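Local atomic coordinates of oxidase/hydroxylase (Streptomyces hygroscopicus subsp. hygroscopicus, PDB entry 4XCB), a protein that probably acts as a metal- and 2-oxoglutarate-dependent dioxygenase in antibiotic biosynthesis, and binds hygromycin B beside the metal and the oxoacid. Residues I125-H130 and S162-F167; F167-E172 and A206-T211; D80-P85 and P137-L142. All blocks are in the same frame, centred on the assembly; numbering follows the deposited sequence.

Contact 1. Residues I125-H130 and S162-F167; sequences ITHTYH and SHKANF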
loop_
_atom_site.group_PDB
_atom_site.type_symbol
_atom_site.label_atom_id
_atom_site.label_comp_id
_atom_site.label_asym_id
_atom_site.label_seq_id
_atom_site.Cartn_x
_atom_site.Cartn_y
_atom_site.Cartn_z
ATOM N N ILE A 125 -7.748 -9.939 -8.636
ATOM C CA ILE A 125 -7.000 -10.636 -7.614
ATOM C C ILE A 125 -6.156 -9.707 -6.754
ATOM O O ILE A 125 -5.341 -10.169 -5.972
ATOM C CB ILE A 125 -6.042 -11.704 -8.218
ATOM C CG1 ILE A 125 -5.244 -11.103 -9.380
ATOM C CG2 ILE A 125 -6.831 -12.936 -8.653
ATOM C CD1 ILE A 125 -4.120 -11.998 -9.909
ATOM N N THR A 126 -6.337 -8.406 -6.926
ATOM C CA THR A 126 -5.581 -7.422 -6.169
ATOM C C THR A 126 -6.178 -7.296 -4.768
ATOM O O THR A 126 -7.354 -6.967 -4.594
ATOM C CB THR A 126 -5.554 -6.076 -6.921
ATOM O OG1 THR A 126 -4.749 -6.214 -8.101
ATOM C CG2 THR A 126 -4.968 -4.996 -6.068
ATOM N N HIS A 127 -5.368 -7.595 -3.759
ATOM C CA HIS A 127 -5.891 -7.736 -2.424
ATOM C C HIS A 127 -5.225 -6.780 -1.457
ATOM O O HIS A 127 -4.177 -6.194 -1.748
ATOM C CB HIS A 127 -5.727 -9.179 -1.952
ATOM C CG HIS A 127 -4.315 -9.657 -1.993
ATOM N ND1 HIS A 127 -3.504 -9.661 -0.881
ATOM C CD2 HIS A 127 -3.561 -10.130 -3.012
ATOM C CE1 HIS A 127 -2.312 -10.124 -1.212
ATOM N NE2 HIS A 127 -2.319 -10.414 -2.500
ATOM N N THR A 128 -5.858 -6.594 -0.313
ATOM C CA THR A 128 -5.324 -5.648 0.643
ATOM C C THR A 128 -5.636 -6.072 2.073
ATOM O O THR A 128 -6.143 -7.172 2.327
ATOM C CB THR A 128 -5.869 -4.228 0.328
ATOM O OG1 THR A 128 -5.185 -3.235 1.097
ATOM C CG2 THR A 128 -7.334 -4.141 0.609
ATOM N N TYR A 129 -5.268 -5.201 2.997
ATOM C CA TYR A 129 -5.423 -5.421 4.427
ATOM C C TYR A 129 -5.772 -4.094 5.083
ATOM O O TYR A 129 -5.213 -3.052 4.732
ATOM C CB TYR A 129 -4.128 -6.009 5.039
ATOM C CG TYR A 129 -4.139 -6.006 6.544
ATOM C CD1 TYR A 129 -3.672 -4.914 7.263
ATOM C CD2 TYR A 129 -4.629 -7.092 7.250
ATOM C CE1 TYR A 129 -3.703 -4.901 8.639
ATOM C CE2 TYR A 129 -4.657 -7.091 8.621
ATOM C CZ TYR A 129 -4.180 -5.996 9.315
ATOM O OH TYR A 129 -4.217 -6.015 10.692
ATOM N N HIS A 130 -6.684 -4.125 6.044
ATOM C CA HIS A 130 -7.108 -2.911 6.705
ATOM C C HIS A 130 -7.739 -3.234 8.054
ATOM O O HIS A 130 -8.666 -4.051 8.138
ATOM C CB HIS A 130 -8.091 -2.152 5.796
ATOM C CG HIS A 130 -8.594 -0.865 6.367
ATOM N ND1 HIS A 130 -7.781 0.229 6.582
ATOM C CD2 HIS A 130 -9.835 -0.498 6.761
ATOM C CE1 HIS A 130 -8.510 1.225 7.059
ATOM N NE2 HIS A 130 -9.761 0.810 7.173
ATOM N N SER A 162 4.507 -15.127 -4.057
ATOM C CA SER A 162 4.116 -14.609 -5.364
ATOM C C SER A 162 2.799 -13.854 -5.316
ATOM O O SER A 162 2.481 -13.122 -6.247
ATOM C CB SER A 162 4.018 -15.736 -6.384
ATOM O OG SER A 162 3.254 -16.799 -5.867
ATOM N N HIS A 163 2.037 -14.033 -4.245
ATOM C CA HIS A 163 0.756 -13.330 -4.111
ATOM C C HIS A 163 0.976 -11.855 -3.771
ATOM O O HIS A 163 0.059 -11.022 -3.905
ATOM C CB HIS A 163 -0.126 -14.016 -3.050
ATOM C CG HIS A 163 0.470 -14.003 -1.674
ATOM N ND1 HIS A 163 1.778 -14.370 -1.427
ATOM C CD2 HIS A 163 -0.059 -13.663 -0.475
ATOM C CE1 HIS A 163 2.028 -14.250 -0.134
ATOM N NE2 HIS A 163 0.925 -13.828 0.467
ATOM N N LYS A 164 2.190 -11.508 -3.348
ATOM C CA LYS A 164 2.487 -10.108 -3.044
ATOM C C LYS A 164 3.665 -9.597 -3.883
ATOM O O LYS A 164 4.271 -8.579 -3.554
ATOM C CB LYS A 164 2.774 -9.918 -1.549
ATOM C CG LYS A 164 1.614 -10.301 -0.633
ATOM C CD LYS A 164 1.920 -9.979 0.824
ATOM C CE LYS A 164 0.742 -10.281 1.742
ATOM N NZ LYS A 164 1.153 -10.145 3.182
ATOM N N ALA A 165 3.969 -10.309 -4.968
ATOM C CA ALA A 165 5.085 -9.955 -5.843
ATOM C C ALA A 165 4.897 -8.583 -6.474
ATOM O O ALA A 165 3.794 -8.231 -6.924
ATOM C CB ALA A 165 5.266 -11.009 -6.929
ATOM N N ASN A 166 5.967 -7.794 -6.494
ATOM C CA ASN A 166 5.933 -6.491 -7.172
ATOM C C ASN A 166 6.547 -6.522 -8.569
ATOM O O ASN A 166 6.398 -5.570 -9.337
ATOM C CB ASN A 166 6.652 -5.428 -6.348
ATOM C CG ASN A 166 5.894 -5.038 -5.109
ATOM O OD1 ASN A 166 4.766 -4.528 -5.188
ATOM N ND2 ASN A 166 6.515 -5.232 -3.951
ATOM N N PHE A 167 7.236 -7.610 -8.903
ATOM C CA PHE A 167 7.847 -7.765 -10.215
ATOM C C PHE A 167 7.186 -8.912 -10.964
ATOM O O PHE A 167 6.728 -9.864 -10.336
ATOM C CB PHE A 167 9.350 -8.060 -10.112
ATOM C CG PHE A 167 10.161 -6.992 -9.417
ATOM C CD1 PHE A 167 10.507 -5.817 -10.080
ATOM C CD2 PHE A 167 10.592 -7.173 -8.121
ATOM C CE1 PHE A 167 11.273 -4.855 -9.451
ATOM C CE2 PHE A 167 11.361 -6.209 -7.482
ATOM C CZ PHE A 167 11.693 -5.047 -8.154
#

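Contact 2. Residues F167-E172 and A206-T211; sequences FPLLRE and ALMHGT. With NI (nickel (II) ion), chain E; AKG (2-oxoglutaric acid), chain F.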
loop_
_atom_site.group_PDB
_atom_site.type_symbol
_atom_site.label_atom_id
_atom_site.label_comp_id
_atom_site.label_asym_id
_atom_site.label_seq_id
_atom_site.Cartn_x
_atom_site.Cartn_y
_atom_site.Cartn_z
ATOM N N PHE A 167 7.236 -7.610 -8.903
ATOM C CA PHE A 167 7.847 -7.765 -10.215
ATOM C C PHE A 167 7.186 -8.912 -10.964
ATOM O O PHE A 167 6.728 -9.864 -10.336
ATOM C CB PHE A 167 9.350 -8.060 -10.112
ATOM C CG PHE A 167 10.161 -6.992 -9.417
ATOM C CD1 PHE A 167 10.507 -5.817 -10.080
ATOM C CD2 PHE A 167 10.592 -7.173 -8.121
ATOM C CE1 PHE A 167 11.273 -4.855 -9.451
ATOM C CE2 PHE A 167 11.361 -6.209 -7.482
ATOM C CZ PHE A 167 11.693 -5.047 -8.154
ATOM N N PRO A 168 7.161 -8.847 -12.302
ATOM C CA PRO A 168 6.663 -9.978 -13.089
ATOM C C PRO A 168 7.724 -11.060 -13.234
ATOM O O PRO A 168 8.927 -10.765 -13.214
ATOM C CB PRO A 168 6.330 -9.346 -14.439
ATOM C CG PRO A 168 7.341 -8.237 -14.547
ATOM C CD PRO A 168 7.464 -7.682 -13.156
ATOM N N LEU A 169 7.279 -12.299 -13.379
ATOM C CA LEU A 169 8.197 -13.433 -13.445
ATOM C C LEU A 169 8.182 -14.112 -14.814
ATOM O O LEU A 169 9.230 -14.448 -15.364
ATOM C CB LEU A 169 7.846 -14.446 -12.358
ATOM C CG LEU A 169 8.765 -15.672 -12.336
ATOM C CD1 LEU A 169 10.123 -15.315 -11.745
ATOM C CD2 LEU A 169 8.125 -16.811 -11.576
ATOM N N LEU A 170 7.002 -14.301 -15.387
ATOM C CA LEU A 170 6.901 -15.173 -16.540
ATOM C C LEU A 170 7.381 -14.555 -17.855
ATOM O O LEU A 170 7.909 -15.265 -18.715
ATOM C CB LEU A 170 5.463 -15.667 -16.681
ATOM C CG LEU A 170 5.050 -16.587 -15.523
ATOM C CD1 LEU A 170 3.699 -17.263 -15.817
ATOM C CD2 LEU A 170 6.135 -17.634 -15.226
ATOM N N ARG A 171 7.198 -13.247 -18.020
ATOM C CA ARG A 171 7.487 -12.611 -19.305
ATOM C C ARG A 171 8.986 -12.677 -19.626
ATOM O O ARG A 171 9.365 -13.007 -20.746
ATOM C CB ARG A 171 6.991 -11.157 -19.319
ATOM C CG ARG A 171 7.033 -10.465 -20.679
ATOM C CD ARG A 171 6.026 -11.057 -21.659
ATOM N NE ARG A 171 4.632 -10.859 -21.252
ATOM C CZ ARG A 171 3.858 -9.863 -21.672
ATOM N NH1 ARG A 171 4.334 -8.957 -22.515
ATOM N NH2 ARG A 171 2.599 -9.775 -21.254
ATOM N N GLU A 172 9.827 -12.383 -18.637
ATOM C CA GLU A 172 11.274 -12.379 -18.850
ATOM C C GLU A 172 11.772 -13.778 -19.177
ATOM O O GLU A 172 12.628 -13.944 -20.043
ATOM C CB GLU A 172 12.014 -11.817 -17.627
ATOM C CG GLU A 172 11.617 -12.419 -16.286
ATOM C CD GLU A 172 12.565 -13.501 -15.778
ATOM O OE1 GLU A 172 12.210 -14.154 -14.770
ATOM O OE2 GLU A 172 13.656 -13.698 -16.371
ATOM N N ALA A 206 -4.331 -14.634 -6.096
ATOM C CA ALA A 206 -3.145 -13.839 -6.427
ATOM C C ALA A 206 -1.866 -14.685 -6.407
ATOM O O ALA A 206 -0.874 -14.312 -7.044
ATOM C CB ALA A 206 -3.019 -12.666 -5.470
ATOM N N LEU A 207 -1.891 -15.807 -5.692
ATOM C CA LEU A 207 -0.710 -16.667 -5.578
ATOM C C LEU A 207 -0.402 -17.311 -6.920
ATOM O O LEU A 207 -1.294 -17.762 -7.603
ATOM C CB LEU A 207 -0.945 -17.732 -4.513
ATOM C CG LEU A 207 0.260 -18.592 -4.169
ATOM C CD1 LEU A 207 1.288 -17.738 -3.434
ATOM C CD2 LEU A 207 -0.213 -19.717 -3.288
ATOM N N MET A 208 0.872 -17.356 -7.309
ATOM C CA MET A 208 1.245 -18.060 -8.519
ATOM C C MET A 208 1.427 -19.515 -8.169
ATOM O O MET A 208 2.260 -19.835 -7.330
ATOM C CB MET A 208 2.536 -17.513 -9.125
ATOM C CG MET A 208 2.923 -18.248 -10.401
ATOM S SD MET A 208 4.443 -17.616 -11.137
ATOM C CE MET A 208 3.900 -15.982 -11.629
ATOM N N HIS A 209 0.627 -20.371 -8.794
ATOM C CA HIS A 209 0.537 -21.757 -8.371
ATOM C C HIS A 209 0.195 -22.677 -9.539
ATOM O O HIS A 209 -0.159 -22.231 -10.631
ATOM C CB HIS A 209 -0.524 -21.892 -7.279
ATOM C CG HIS A 209 -1.899 -21.593 -7.768
ATOM N ND1 HIS A 209 -2.361 -20.307 -7.958
ATOM C CD2 HIS A 209 -2.893 -22.419 -8.167
ATOM C CE1 HIS A 209 -3.598 -20.358 -8.428
ATOM N NE2 HIS A 209 -3.938 -21.625 -8.565
ATOM N N GLY A 210 0.299 -23.975 -9.296
ATOM C CA GLY A 210 -0.044 -24.967 -10.297
ATOM C C GLY A 210 0.135 -26.315 -9.648
ATOM O O GLY A 210 0.031 -26.432 -8.432
ATOM N N THR A 211 0.403 -27.342 -10.442
ATOM C CA THR A 211 0.779 -28.623 -9.846
ATOM C C THR A 211 1.903 -29.276 -10.612
ATOM O O THR A 211 2.122 -28.990 -11.784
ATOM C CB THR A 211 -0.385 -29.628 -9.793
ATOM O OG1 THR A 211 -0.473 -30.324 -11.044
ATOM C CG2 THR A 211 -1.704 -28.927 -9.492
HETATM NI NI NI E . -5.353 -22.414 -9.893
HETATM C C1 AKG F . -6.945 -24.590 -10.411
HETATM O O1 AKG F . -6.877 -23.379 -10.792
HETATM O O2 AKG F . -7.923 -25.322 -10.752
HETATM C C2 AKG F . -5.858 -25.159 -9.541
HETATM O O5 AKG F . -5.002 -24.391 -9.141
HETATM C C3 AKG F . -5.832 -26.646 -9.229
HETATM C C4 AKG F . -5.043 -26.993 -7.989
HETATM C C5 AKG F . -4.835 -28.498 -7.914
HETATM O O3 AKG F . -4.317 -29.010 -6.883
HETATM O O4 AKG F . -5.186 -29.222 -8.885
HETATM O O HOH W 1 -6.868 -22.402 -8.179
HETATM O O HOH W 2 -6.371 -20.741 -10.358
#

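Contact 3. Residues D80-P85 and P137-L142; sequences DVVNQP and PYVKAL. With AKG (2-oxoglutaric acid), chain F; HY0 (hygromycin b variant), chain G.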
loop_
_atom_site.group_PDB
_atom_site.type_symbol
_atom_site.label_atom_id
_atom_site.label_comp_id
_atom_site.label_asym_id
_atom_site.label_seq_id
_atom_site.Cartn_x
_atom_site.Cartn_y
_atom_site.Cartn_z
ATOM N N ASP A 80 -13.544 -14.903 6.174
ATOM C CA ASP A 80 -12.460 -14.320 6.967
ATOM C C ASP A 80 -11.303 -13.855 6.095
ATOM O O ASP A 80 -10.432 -13.152 6.579
ATOM C CB ASP A 80 -11.944 -15.322 8.014
ATOM C CG ASP A 80 -12.882 -15.463 9.209
ATOM O OD1 ASP A 80 -13.878 -14.703 9.309
ATOM O OD2 ASP A 80 -12.611 -16.328 10.069
ATOM N N VAL A 81 -11.288 -14.224 4.813
ATOM C CA VAL A 81 -10.221 -13.734 3.940
ATOM C C VAL A 81 -10.748 -12.805 2.840
ATOM O O VAL A 81 -9.985 -12.057 2.243
ATOM C CB VAL A 81 -9.408 -14.899 3.310
ATOM C CG1 VAL A 81 -8.700 -15.705 4.410
ATOM C CG2 VAL A 81 -10.283 -15.799 2.432
ATOM N N VAL A 82 -12.046 -12.855 2.570
ATOM C CA VAL A 82 -12.656 -11.905 1.620
ATOM C C VAL A 82 -13.223 -10.670 2.320
ATOM O O VAL A 82 -12.984 -9.538 1.897
ATOM C CB VAL A 82 -13.769 -12.574 0.803
ATOM C CG1 VAL A 82 -14.367 -11.600 -0.205
ATOM C CG2 VAL A 82 -13.227 -13.782 0.068
ATOM N N ASN A 83 -13.971 -10.891 3.396
ATOM C CA ASN A 83 -14.537 -9.813 4.208
ATOM C C ASN A 83 -15.339 -8.788 3.383
ATOM O O ASN A 83 -15.228 -7.567 3.561
ATOM C CB ASN A 83 -13.429 -9.131 5.012
ATOM C CG ASN A 83 -13.018 -9.948 6.223
ATOM O OD1 ASN A 83 -13.839 -10.199 7.112
ATOM N ND2 ASN A 83 -11.751 -10.378 6.265
ATOM N N GLN A 84 -16.135 -9.326 2.463
ATOM C CA GLN A 84 -17.097 -8.562 1.656
ATOM C C GLN A 84 -18.390 -9.361 1.593
ATOM O O GLN A 84 -18.360 -10.579 1.790
ATOM C CB GLN A 84 -16.587 -8.334 0.233
ATOM C CG GLN A 84 -15.270 -7.618 0.146
ATOM C CD GLN A 84 -15.427 -6.117 0.296
ATOM O OE1 GLN A 84 -15.811 -5.423 -0.632
ATOM N NE2 GLN A 84 -15.093 -5.616 1.466
ATOM N N PRO A 85 -19.520 -8.688 1.299
ATOM C CA PRO A 85 -20.711 -9.452 0.922
ATOM C C PRO A 85 -20.330 -10.408 -0.200
ATOM O O PRO A 85 -19.700 -9.998 -1.165
ATOM C CB PRO A 85 -21.706 -8.376 0.454
ATOM C CG PRO A 85 -21.235 -7.111 1.102
ATOM C CD PRO A 85 -19.730 -7.235 1.190
ATOM N N PRO A 137 -10.164 -10.355 -3.040
ATOM C CA PRO A 137 -11.418 -10.391 -3.800
ATOM C C PRO A 137 -11.702 -11.720 -4.515
ATOM O O PRO A 137 -12.852 -11.922 -4.909
ATOM C CB PRO A 137 -11.238 -9.256 -4.808
ATOM C CG PRO A 137 -9.777 -9.184 -5.018
ATOM C CD PRO A 137 -9.139 -9.526 -3.696
ATOM N N TYR A 138 -10.722 -12.595 -4.706
ATOM C CA TYR A 138 -11.000 -13.835 -5.410
ATOM C C TYR A 138 -10.278 -14.943 -4.689
ATOM O O TYR A 138 -9.050 -14.997 -4.731
ATOM C CB TYR A 138 -10.553 -13.761 -6.876
ATOM C CG TYR A 138 -11.279 -14.707 -7.807
ATOM C CD1 TYR A 138 -11.942 -14.227 -8.924
ATOM C CD2 TYR A 138 -11.321 -16.067 -7.559
ATOM C CE1 TYR A 138 -12.617 -15.077 -9.777
ATOM C CE2 TYR A 138 -11.984 -16.931 -8.408
ATOM C CZ TYR A 138 -12.631 -16.433 -9.515
ATOM O OH TYR A 138 -13.312 -17.276 -10.378
ATOM N N VAL A 139 -11.029 -15.792 -3.995
ATOM C CA VAL A 139 -10.439 -16.927 -3.303
ATOM C C VAL A 139 -11.148 -18.221 -3.697
ATOM O O VAL A 139 -12.329 -18.226 -4.121
ATOM C CB VAL A 139 -10.476 -16.744 -1.773
ATOM C CG1 VAL A 139 -9.741 -15.445 -1.370
ATOM C CG2 VAL A 139 -11.892 -16.714 -1.287
ATOM N N LYS A 140 -10.414 -19.320 -3.586
ATOM C CA LYS A 140 -10.933 -20.633 -3.884
ATOM C C LYS A 140 -10.831 -21.534 -2.688
ATOM O O LYS A 140 -9.851 -21.487 -1.944
ATOM C CB LYS A 140 -10.183 -21.270 -5.046
ATOM C CG LYS A 140 -10.593 -20.786 -6.390
ATOM C CD LYS A 140 -9.980 -21.672 -7.450
ATOM C CE LYS A 140 -10.224 -21.094 -8.819
ATOM N NZ LYS A 140 -9.316 -21.726 -9.827
ATOM N N ALA A 141 -11.840 -22.373 -2.513
ATOM C CA ALA A 141 -11.725 -23.503 -1.611
ATOM C C ALA A 141 -11.565 -24.749 -2.458
ATOM O O ALA A 141 -12.471 -25.134 -3.195
ATOM C CB ALA A 141 -12.944 -23.613 -0.703
ATOM N N LEU A 142 -10.395 -25.364 -2.375
ATOM C CA LEU A 142 -10.150 -26.630 -3.035
ATOM C C LEU A 142 -10.411 -27.759 -2.049
ATOM O O LEU A 142 -9.730 -27.874 -1.028
ATOM C CB LEU A 142 -8.709 -26.716 -3.559
ATOM C CG LEU A 142 -8.161 -25.573 -4.408
ATOM C CD1 LEU A 142 -6.702 -25.804 -4.724
ATOM C CD2 LEU A 142 -8.915 -25.453 -5.692
HETATM C C1 AKG F . -6.945 -24.590 -10.411
HETATM O O1 AKG F . -6.877 -23.379 -10.792
HETATM O O2 AKG F . -7.923 -25.322 -10.752
HETATM C C2 AKG F . -5.858 -25.159 -9.541
HETATM O O5 AKG F . -5.002 -24.391 -9.141
HETATM C C3 AKG F . -5.832 -26.646 -9.229
HETATM C C4 AKG F . -5.043 -26.993 -7.989
HETATM C C5 AKG F . -4.835 -28.498 -7.914
HETATM O O3 AKG F . -4.317 -29.010 -6.883
HETATM O O4 AKG F . -5.186 -29.222 -8.885
HETATM C C1 HY0 G . -6.056 -18.502 -19.365
HETATM C C2 HY0 G . -5.421 -18.216 -20.708
HETATM C C3 HY0 G . -6.238 -18.873 -21.811
HETATM C C4 HY0 G . -6.321 -20.382 -21.583
HETATM C C5 HY0 G . -6.854 -20.709 -20.185
HETATM C C6 HY0 G . -6.112 -19.988 -19.103
HETATM N N7 HY0 G . -5.397 -16.817 -20.900
HETATM O O8 HY0 G . -5.249 -17.908 -18.375
HETATM N N9 HY0 G . -7.188 -20.943 -22.562
HETATM C C10 HY0 G . -6.445 -21.098 -23.809
HETATM O O11 HY0 G . -6.702 -22.096 -19.974
HETATM C C12 HY0 G . -6.696 -20.500 -15.457
HETATM C C13 HY0 G . -5.982 -20.592 -16.778
HETATM O O14 HY0 G . -5.478 -21.874 -17.062
HETATM C C15 HY0 G . -4.569 -22.274 -16.075
HETATM C C16 HY0 G . -5.372 -22.627 -14.862
HETATM C C17 HY0 G . -6.101 -21.306 -14.385
HETATM O O18 HY0 G . -6.832 -20.209 -17.856
HETATM C C19 HY0 G . -3.798 -23.491 -16.581
HETATM O O20 HY0 G . -2.905 -23.058 -17.610
HETATM O O21 HY0 G . -6.307 -23.595 -15.160
HETATM O O22 HY0 G . -7.086 -21.657 -13.507
HETATM C C23 HY0 G . -8.302 -21.069 -14.008
HETATM C C24 HY0 G . -9.446 -21.972 -13.690
HETATM C C25 HY0 G . -10.765 -21.245 -13.901
HETATM C C26 HY0 G . -10.793 -19.932 -13.147
HETATM C C27 HY0 G . -9.635 -19.109 -13.598
HETATM O O28 HY0 G . -8.454 -19.835 -13.348
HETATM O O29 HY0 G . -8.133 -20.868 -15.476
HETATM O O30 HY0 G . -9.460 -23.119 -14.548
HETATM O O31 HY0 G . -11.815 -22.101 -13.511
HETATM O O32 HY0 G . -10.726 -20.131 -11.732
HETATM C C33 HY0 G . -9.566 -17.785 -12.814
HETATM C C34 HY0 G . -8.761 -16.778 -13.592
HETATM O O35 HY0 G . -9.490 -16.263 -14.687
HETATM N N36 HY0 G . -8.895 -18.022 -11.590
#

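Contact 1. Residues I125-H130 and S162-F167
With chi1 at 57°, the CG of His-127 sits between its own backbone N and carbonyl carbon, and this turn aims the imidazole edge at the peptide of His-163. NE2 is the donor, reaching His-163 O at 2.8 Å in a nearly straight bond (165° at the hydrogen). The carbonyl oxygen lies close to the plane of the His-127 ring, but the nitrogen itself stands well above the carbonyl plane, off the lone pairs. Beside that bond, at the same ring edge, CE1 rests 4.0 Å from Lys-164 CG, the lysine chain passing at about a right angle. The contact ties the lead-in to the hairpin strand 128-130 to the loop that leaves strand 156-159, which belongs to the smaller sheet of the double-stranded beta helix. The two imidazoles run almost parallel, planes 4° apart, yet meet rim to rim rather than stacked. Over one face of the His-163 ring sits Lys-164 CG, 3.7 Å above the plane and over its centre. Both polar tips are spent farther on: His-163 NE2 bonds to Asp-16 O, while Lys-164 NZ pairs with Asp-16 and also meets the backbone O of Lys-164 of the second subunit.

Contact 2. Residues F167-E172 and A206-T211
The backbones of Leu-169 and Met-208 stay 9.7 Å apart at their CA atoms, where the approach to helix 170-175 passes the residue just ahead of strand 209-211, so side chains alone must bridge the space. Met-208 does most of the reaching: chi1 and chi2 are both 180°, and only the turn at chi3 (-67°) bends the thioether at its end. Leu-169 lies aslant to this chain and sets CD2 against the sulfur SD at 3.8 Å, whereas Leu-170 comes tip to tip with it, its CG 4.1 Å from the methyl CE. Glu-110 accepts from the backbone N of both leucines and also touches Met-208, and Val-159 and Leu-104 of the neighbouring strands pack on Met-208 as well.

The next residue, His-209, serves the metal centre of the double-stranded beta helix. Its NE2 binds nickel at 2.1 Å, while ND1 gives a hydrogen bond of 2.8 Å to Leu-207 O, which lies in the ring plane and so fixes the rotation of the imidazole. The oxoacid chelates the same ion through AKG O1 at 2.0 Å and AKG O5 at 2.1 Å; His-105 and two waters complete six ligands. Thr-211 CG2 lies 3.5 Å from AKG C5, at the far carboxylate. Successive residues thus do unlike work: Met-208 fills an apolar layer behind the strand, and His-209, oriented by a backbone carbonyl, presents NE2 to the metal in a set orientation.

Contact 3. Residues D80-P85 and P137-L142
Val-81 and Val-82 meet Val-139 near a flat group, the Gln-84 amide, whose NE2 gives a hydrogen bond of 2.9 Å to Asn-83 O, with that oxygen somewhat out of the amide plane. The same amide reaches the third subunit, NE2 to Arg-121 O and OE1 to Leu-123 N of that chain. The contact proper is made of methyls. At chi1 -58° Val-139 spreads its two branches like a fork under the end of the helix: CG2 presses on Val-82 CG2 at 3.5 Å, tighter than ordinary carbon packing, and CG1 takes Val-81 CG2 at 3.9 Å. Helix 72-82 thereby lies against the outer side of strand 139-144, a strand of the larger sheet of the double-stranded beta helix, and Val-78, one turn back, also packs on Val-139. The backbones draw closest at Val-82 and Pro-137, with CA atoms 5.8 Å apart. With an alanine at Val-139, both branches are gone, and a gap would probably open beneath Val-81 and Val-82, leaving the helix end less firmly seated on the strand. The neighbouring Lys-140 runs the other way, into the active site. Extended beyond CG, it puts NZ 2.9 Å from O32 of the hygromycin variant, in a hydrogen bond, and 3.1 Å from AKG O1, an oxygen that also binds the nickel; Tyr-92 OH is a further partner of NZ. Leu-142 follows on the same strand, its CD1 3.9 Å from AKG C4.

Contacts 2 and 3 are buried and purely apolar across their segments, each setting a helix end against a strand or its start, and in each the strand also serves the active site: His-209 holds the metal, Lys-140 reaches the bound hygromycin and the oxoacid. They do not touch one another but share the 2-oxoglutarate. Contact 1 is only partly buried, joins loop to loop, and relies on a polar bond instead. It touches both others: Ser-162 OG bonds to Met-208 N, His-127 lies on Ala-206, and Thr-126 and His-127 pack on Pro-137. Phe-167 is common to the segments of contacts 1 and 2, which both face the second subunit.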